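Local coordinates for putative acetamidase/formamidase (Yersinia enterocolitica subsp. palearctica serotype O:3, PDB 5UBU), which is an acetamidase of the acetamidase/formamidase family, probably hydrolysing the carbon-nitrogen bonds of linear amides, at the interface of chains A and B and the interface of chains A and C. Numbering follows the deposited sequence. Chains: chain A/B/C, Putative acetamidase/formamidase.

Contact 1: the interface of chains A and B. Residues chain A 120-122, 145, 147, 231; chain B 297, 300-301.
With CG anti to its own carbonyl carbon (chi1 -66°) and a bend only at the far end (chi3 72°), the selenomethionine B:Met301 projects from helix 296-306 and lays its end against two neighbouring strands of chain A, touching A:Cys120 and A:Met122 on one and A:Lys145 and A:Arg147 on the other. A similar course in A:Met122, also selenomethionine, with CG beside the backbone N (chi1 -87°), sends its chain obliquely across B:Met301. The two selenium atoms, A:Met122 SE and B:Met301 SE, are 3.7 Å apart, while B:Met301 CE is 3.5 Å from A:Arg147 CG on the aliphatic stem. The A:Met122 and B:Trp297 side chains cross at about a right angle, with A:Met122 CE 3.4 Å from B:Trp297 CE3. At the other side of the patch, A:Cys231 lays CB over one face of the B:Tyr300 ring, 3.8 Å from the centroid and displaced toward the rim. A water joins these two residues, 2.7 Å from the phenol oxygen B:Tyr300 OH and 2.7 Å from the backbone A:Cys231 O. The site exemplifies flexible selenoether side chains packing one subunit's helix against its neighbour's sheet, and would help hold the pair together if this dimer forms in solution.

Contact 2: the interface of chains A and B. Residues chain A 227, 230, 273, 311, 314; chain B 277, 281, 308-309.
The loop of chain A that follows strand 214-222, together with strand 308-313, the residue just past it and the start of helix 273-291, meets helix 273-291 and the start of strand 308-313 of chain B. A:Asp227 carries the polar side of this junction with both backbone and carboxylate. Its carbonyl accepts a hydrogen bond from the phenol of B:Tyr281, A:Asp227 O to B:Tyr281 OH 2.7 Å, arriving in the carbonyl plane on a lone pair. Its carboxylate takes the backbone amide of B:Val309 on the anti side of OD2, 19° out of the carboxylate plane; A:Asp227 OD2 and B:Val309 N are 2.9 Å apart and the bond is nearly straight, 163° at H. Beside this cluster the contact is apolar. A:Ile230 slides past the tyrosine ring in the opposite direction, CD1 lying 3.8 Å from B:Tyr281 CD2. B:Thr277 has OG1 beside the backbone N (chi1 -47°), which leaves CG2 anti to it and points this methyl at A:Leu311; the side chains meet tip to tip, A:Leu311 CD2 3.8 Å from B:Thr277 CG2. The side chain of A:Met314 passes the same threonine in the opposite sense, its selenium against B:Thr277 CB and CG2. Waters complete the network: one connects A:Asp227 OD1 with the side-chain nitrogen B:Lys308 NZ, which, if charged, would probably stabilise the carboxylate through it. A second sits 2.9 Å from A:Leu311 N, 2.8 Å from A:Asp227 OD2 and 2.7 Å from B:Val309 O.

Contact 3: the interface of chains A and C. Residues chain A 132-133, 136-138; chain C 278-279, 282, 286.
A loop of chain A, lying between strands 117-122 and 145-151, rests on helix 273-291 of chain C, and C:Arg282 is the residue it wraps around. This arginine starts with CG anti to its backbone N (chi1 -172°) and bends at chi2 and chi3, which carries its guanidinium past A:Ala136 to the acid of A:Asp133 and the carbonyl of A:Met137. A:Asp133 OD1 lies in plane at the guanidinium edge, 3.5 Å from C:Arg282 NH1, a long salt bridge and a weak hydrogen bond in which the carboxylate is turned 60° from the guanidinium. A water reinforces it, bound to A:Asp133 OD1 at 2.8 Å and also to C:Arg282 NH2. From the NE and NH2 side, and out of the guanidinium plane, A:Met137 O accepts two weak hydrogen bonds, from C:Arg282 NE at 3.2 Å and C:Arg282 NH2 at 3.3 Å. The methylenes are used as well: A:Ala136 CB packs 3.8 Å from C:Arg282 CD, and A:Leu138 CD2 packs against C:Arg282 CG and the ring carbon C:Tyr286 CE1, the side chains passing in opposite directions. One turn back, the methyl A:Met137 CE sits over the centre of the C:Arg278 guanidinium, 3.9 Å from C:Arg278 CZ. In the fold, the loop is an excursion between two strands, laid against successive turns of a long helix that precedes helix 296-306.

Contact 1: the interface of chains A and B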
# COMPACT_ATOMS: atom_id res chain seq x y z
N CYS A 120 10.19 -24.75 11.40
CA CYS A 120 9.68 -23.39 11.36
C CYS A 120 10.90 -22.54 11.67
O CYS A 120 11.69 -22.89 12.54
CB CYS A 120 8.57 -23.13 12.38
SG CYS A 120 7.97 -21.43 12.29
N ALA A 121 11.05 -21.43 10.95
CA ALA A 121 12.21 -20.56 11.16
C ALA A 121 11.91 -19.09 11.00
O ALA A 121 11.01 -18.71 10.24
CB ALA A 121 13.32 -20.96 10.21
N MSE A 122 12.67 -18.29 11.74
CA MSE A 122 12.59 -16.84 11.69
C MSE A 122 13.86 -16.46 11.00
O MSE A 122 14.93 -16.43 11.61
CB MSE A 122 12.51 -16.23 13.07
CG MSE A 122 11.07 -16.15 13.54
SE MSE A 122 11.07 -15.76 15.46
CE MSE A 122 11.61 -13.85 15.38
N LYS A 145 15.71 -17.61 14.89
CA LYS A 145 15.19 -18.84 15.52
C LYS A 145 14.83 -19.97 14.57
O LYS A 145 14.47 -19.76 13.42
CB LYS A 145 13.98 -18.55 16.42
CG LYS A 145 14.26 -18.36 17.91
CD LYS A 145 15.09 -17.13 18.23
CE LYS A 145 15.68 -17.23 19.64
NZ LYS A 145 14.64 -17.44 20.68
N ARG A 147 12.87 -24.02 14.87
CA ARG A 147 12.14 -25.01 15.63
C ARG A 147 12.09 -26.31 14.83
O ARG A 147 11.68 -26.29 13.67
CB ARG A 147 10.73 -24.52 15.89
CG ARG A 147 10.60 -23.37 16.89
CD ARG A 147 11.08 -23.74 18.31
NE ARG A 147 10.85 -25.14 18.63
CZ ARG A 147 9.69 -25.70 18.97
NH1 ARG A 147 9.66 -27.01 19.19
NH2 ARG A 147 8.57 -24.99 19.06
N CYS A 231 5.25 -15.27 10.47
CA CYS A 231 6.69 -15.21 10.82
C CYS A 231 7.62 -15.41 9.63
O CYS A 231 8.84 -15.26 9.77
CB CYS A 231 7.06 -16.19 11.94
SG CYS A 231 7.29 -17.90 11.42
N TRP B 297 8.45 -14.74 20.93
CA TRP B 297 8.83 -15.41 19.68
C TRP B 297 8.06 -16.70 19.43
O TRP B 297 7.78 -17.02 18.29
CB TRP B 297 10.34 -15.64 19.56
CG TRP B 297 11.14 -14.41 19.81
CD1 TRP B 297 12.10 -14.24 20.75
CD2 TRP B 297 10.97 -13.13 19.18
NE1 TRP B 297 12.60 -12.96 20.71
CE2 TRP B 297 11.91 -12.25 19.76
CE3 TRP B 297 10.14 -12.64 18.16
CZ2 TRP B 297 12.03 -10.91 19.37
CZ3 TRP B 297 10.26 -11.31 17.77
CH2 TRP B 297 11.21 -10.46 18.38
N TYR B 300 4.64 -15.64 18.11
CA TYR B 300 4.81 -15.19 16.73
C TYR B 300 4.89 -16.37 15.76
O TYR B 300 4.16 -16.42 14.76
CB TYR B 300 6.06 -14.31 16.66
CG TYR B 300 6.46 -13.74 15.31
CD1 TYR B 300 5.56 -13.04 14.52
CD2 TYR B 300 7.79 -13.77 14.91
CE1 TYR B 300 5.95 -12.48 13.31
CE2 TYR B 300 8.19 -13.20 13.71
CZ TYR B 300 7.27 -12.54 12.92
OH TYR B 300 7.69 -11.98 11.74
N MSE B 301 5.74 -17.34 16.08
CA MSE B 301 5.91 -18.52 15.24
C MSE B 301 4.71 -19.42 15.31
O MSE B 301 4.40 -20.09 14.34
CB MSE B 301 7.18 -19.26 15.62
CG MSE B 301 8.40 -18.41 15.31
SE MSE B 301 10.05 -19.34 15.87
CE MSE B 301 10.20 -20.79 14.56
O HOH W 1 10.00 -13.10 10.93

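Contact 2: the interface of chains A and B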
# COMPACT_ATOMS: atom_id res chain seq x y z
N ASP A 227 -3.14 -18.05 8.73
CA ASP A 227 -3.51 -17.08 7.71
C ASP A 227 -2.45 -15.98 7.74
O ASP A 227 -2.25 -15.31 8.78
CB ASP A 227 -4.90 -16.48 7.99
CG ASP A 227 -6.02 -17.52 7.93
OD1 ASP A 227 -5.76 -18.67 7.51
OD2 ASP A 227 -7.16 -17.15 8.31
N ILE A 230 2.54 -15.43 9.01
CA ILE A 230 3.15 -14.24 9.61
C ILE A 230 4.66 -14.20 9.95
O ILE A 230 5.28 -13.16 9.71
CB ILE A 230 2.26 -13.73 10.78
CG1 ILE A 230 2.37 -12.20 10.95
CG2 ILE A 230 2.49 -14.53 12.07
CD1 ILE A 230 1.81 -11.41 9.78
N LEU A 273 -1.52 -5.30 -0.13
CA LEU A 273 -2.49 -6.38 0.12
C LEU A 273 -3.90 -6.10 -0.43
O LEU A 273 -4.61 -7.03 -0.78
CB LEU A 273 -2.51 -6.78 1.61
CG LEU A 273 -3.31 -8.05 1.98
CD1 LEU A 273 -2.70 -9.28 1.34
CD2 LEU A 273 -3.43 -8.25 3.48
N LEU A 311 -6.60 -15.01 3.80
CA LEU A 311 -5.31 -14.39 3.67
C LEU A 311 -4.33 -15.57 3.59
O LEU A 311 -4.21 -16.35 4.54
CB LEU A 311 -4.99 -13.48 4.85
CG LEU A 311 -3.58 -12.87 4.85
CD1 LEU A 311 -3.34 -12.08 3.58
CD2 LEU A 311 -3.35 -12.01 6.08
N MSE A 314 1.54 -13.19 3.65
CA MSE A 314 1.70 -11.74 3.67
C MSE A 314 3.16 -11.51 3.96
O MSE A 314 3.54 -10.53 4.58
CB MSE A 314 0.60 -11.11 4.51
CG MSE A 314 0.80 -10.75 5.98
SE MSE A 314 0.25 -8.86 6.18
CE MSE A 314 1.97 -8.25 6.89
N THR B 277 -3.30 -5.43 8.98
CA THR B 277 -3.05 -6.82 9.39
C THR B 277 -1.87 -6.91 10.37
O THR B 277 -1.92 -7.69 11.31
CB THR B 277 -2.76 -7.71 8.17
OG1 THR B 277 -3.74 -7.47 7.15
CG2 THR B 277 -2.76 -9.18 8.58
N TYR B 281 -2.17 -8.56 14.13
CA TYR B 281 -1.32 -9.65 14.57
C TYR B 281 -0.37 -9.25 15.69
O TYR B 281 -0.22 -10.01 16.64
CB TYR B 281 -0.55 -10.32 13.44
CG TYR B 281 -1.23 -11.54 12.86
CD1 TYR B 281 -1.49 -12.65 13.66
CD2 TYR B 281 -1.54 -11.63 11.51
CE1 TYR B 281 -2.08 -13.79 13.16
CE2 TYR B 281 -2.11 -12.77 10.98
CZ TYR B 281 -2.38 -13.86 11.82
OH TYR B 281 -2.97 -14.99 11.32
N LYS B 308 -5.75 -16.93 12.53
CA LYS B 308 -6.86 -16.77 11.58
C LYS B 308 -7.07 -15.29 11.33
O LYS B 308 -6.95 -14.47 12.23
CB LYS B 308 -8.17 -17.39 12.07
CG LYS B 308 -8.22 -18.90 12.30
CD LYS B 308 -7.53 -19.69 11.21
CE LYS B 308 -7.72 -21.18 11.44
NZ LYS B 308 -6.80 -21.88 10.53
N VAL B 309 -7.36 -14.92 10.08
CA VAL B 309 -7.58 -13.52 9.76
C VAL B 309 -8.96 -13.28 9.17
O VAL B 309 -9.44 -14.05 8.34
CB VAL B 309 -6.49 -12.98 8.80
CG1 VAL B 309 -6.86 -11.60 8.23
CG2 VAL B 309 -5.16 -12.90 9.52
O HOH W 2 -7.92 -15.18 6.41
O HOH W 3 -4.78 -20.95 8.47

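Contact 3: the interface of chains A and C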
# COMPACT_ATOMS: atom_id res chain seq x y z
N THR A 132 12.08 -5.83 6.02
CA THR A 132 12.67 -6.79 5.09
C THR A 132 13.45 -6.01 4.06
O THR A 132 13.69 -4.83 4.25
CB THR A 132 11.55 -7.61 4.40
OG1 THR A 132 10.72 -6.75 3.61
CG2 THR A 132 10.70 -8.32 5.44
N ASP A 133 13.86 -6.66 2.98
CA ASP A 133 14.58 -5.96 1.90
C ASP A 133 13.61 -5.19 0.99
O ASP A 133 14.05 -4.41 0.16
CB ASP A 133 15.46 -6.94 1.11
CG ASP A 133 16.67 -7.45 1.93
OD1 ASP A 133 17.14 -6.73 2.88
OD2 ASP A 133 17.15 -8.58 1.60
N ALA A 136 11.96 -1.93 3.52
CA ALA A 136 13.30 -1.57 4.00
C ALA A 136 13.42 -0.66 5.20
O ALA A 136 13.33 0.54 5.07
CB ALA A 136 14.12 -1.00 2.84
N MSE A 137 13.68 -1.25 6.36
CA MSE A 137 13.86 -0.52 7.61
C MSE A 137 15.30 -0.61 8.04
O MSE A 137 16.06 -1.45 7.56
CB MSE A 137 13.00 -1.11 8.72
CG MSE A 137 11.54 -1.39 8.36
SE MSE A 137 10.65 0.33 7.89
CE MSE A 137 8.81 -0.21 8.34
N LEU A 138 15.68 0.26 8.97
CA LEU A 138 17.04 0.28 9.51
C LEU A 138 17.17 -0.46 10.83
O LEU A 138 18.27 -0.58 11.38
CB LEU A 138 17.50 1.73 9.71
CG LEU A 138 17.73 2.55 8.46
CD1 LEU A 138 17.91 4.02 8.84
CD2 LEU A 138 18.94 2.02 7.71
N ARG C 278 11.35 3.61 0.58
CA ARG C 278 12.17 3.08 1.69
C ARG C 278 13.43 2.43 1.19
O ARG C 278 14.52 2.69 1.70
CB ARG C 278 11.38 2.09 2.53
CG ARG C 278 10.44 2.74 3.50
CD ARG C 278 9.43 1.76 4.01
NE ARG C 278 8.59 2.33 5.05
CZ ARG C 278 7.36 1.92 5.36
NH1 ARG C 278 6.75 0.97 4.65
NH2 ARG C 278 6.70 2.52 6.34
N ILE C 279 13.26 1.58 0.18
CA ILE C 279 14.37 0.88 -0.48
C ILE C 279 15.43 1.87 -0.99
O ILE C 279 16.62 1.68 -0.75
CB ILE C 279 13.82 0.03 -1.66
CG1 ILE C 279 13.07 -1.18 -1.11
CG2 ILE C 279 14.94 -0.45 -2.54
CD1 ILE C 279 12.26 -1.92 -2.15
N ARG C 282 17.05 3.86 2.03
CA ARG C 282 17.92 3.01 2.84
C ARG C 282 19.20 2.66 2.07
O ARG C 282 20.29 2.62 2.65
CB ARG C 282 17.22 1.71 3.22
CG ARG C 282 17.95 0.82 4.21
CD ARG C 282 17.75 -0.60 3.71
NE ARG C 282 17.54 -1.61 4.68
CZ ARG C 282 17.26 -2.86 4.37
NH1 ARG C 282 17.21 -3.29 3.11
NH2 ARG C 282 17.08 -3.71 5.34
N TYR C 286 23.10 3.42 3.09
CA TYR C 286 24.17 2.43 3.13
C TYR C 286 25.35 2.84 2.23
O TYR C 286 26.51 2.54 2.53
CB TYR C 286 23.69 1.02 2.76
CG TYR C 286 22.72 0.37 3.72
CD1 TYR C 286 22.72 0.69 5.08
CD2 TYR C 286 21.92 -0.70 3.31
CE1 TYR C 286 21.86 0.06 5.97
CE2 TYR C 286 21.08 -1.37 4.20
CZ TYR C 286 21.05 -0.97 5.52
OH TYR C 286 20.22 -1.61 6.42
O HOH W 4 16.21 -6.02 5.40

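Contact 1 and contact 2 belong to one two-fold interface, their C-alpha centres about 16 Å apart, and share the loop after strand 214-222: A:Ile230 serves contact 2, its neighbour A:Cys231 contact 1. In sequence that loop lies between sodium ligands A:Asp220, A:His222 and A:Glu236, though the structure alone does not show coupling between pairing and the metal. Contact 3, about 22 Å from each, belongs to a different two-fold; its loop joins the strands used in contact 1. Helix 273-291 comes from chain B (with A:Leu273) in contact 2 and chain C in contact 3; the copies being alike, each chain could present it to both neighbours.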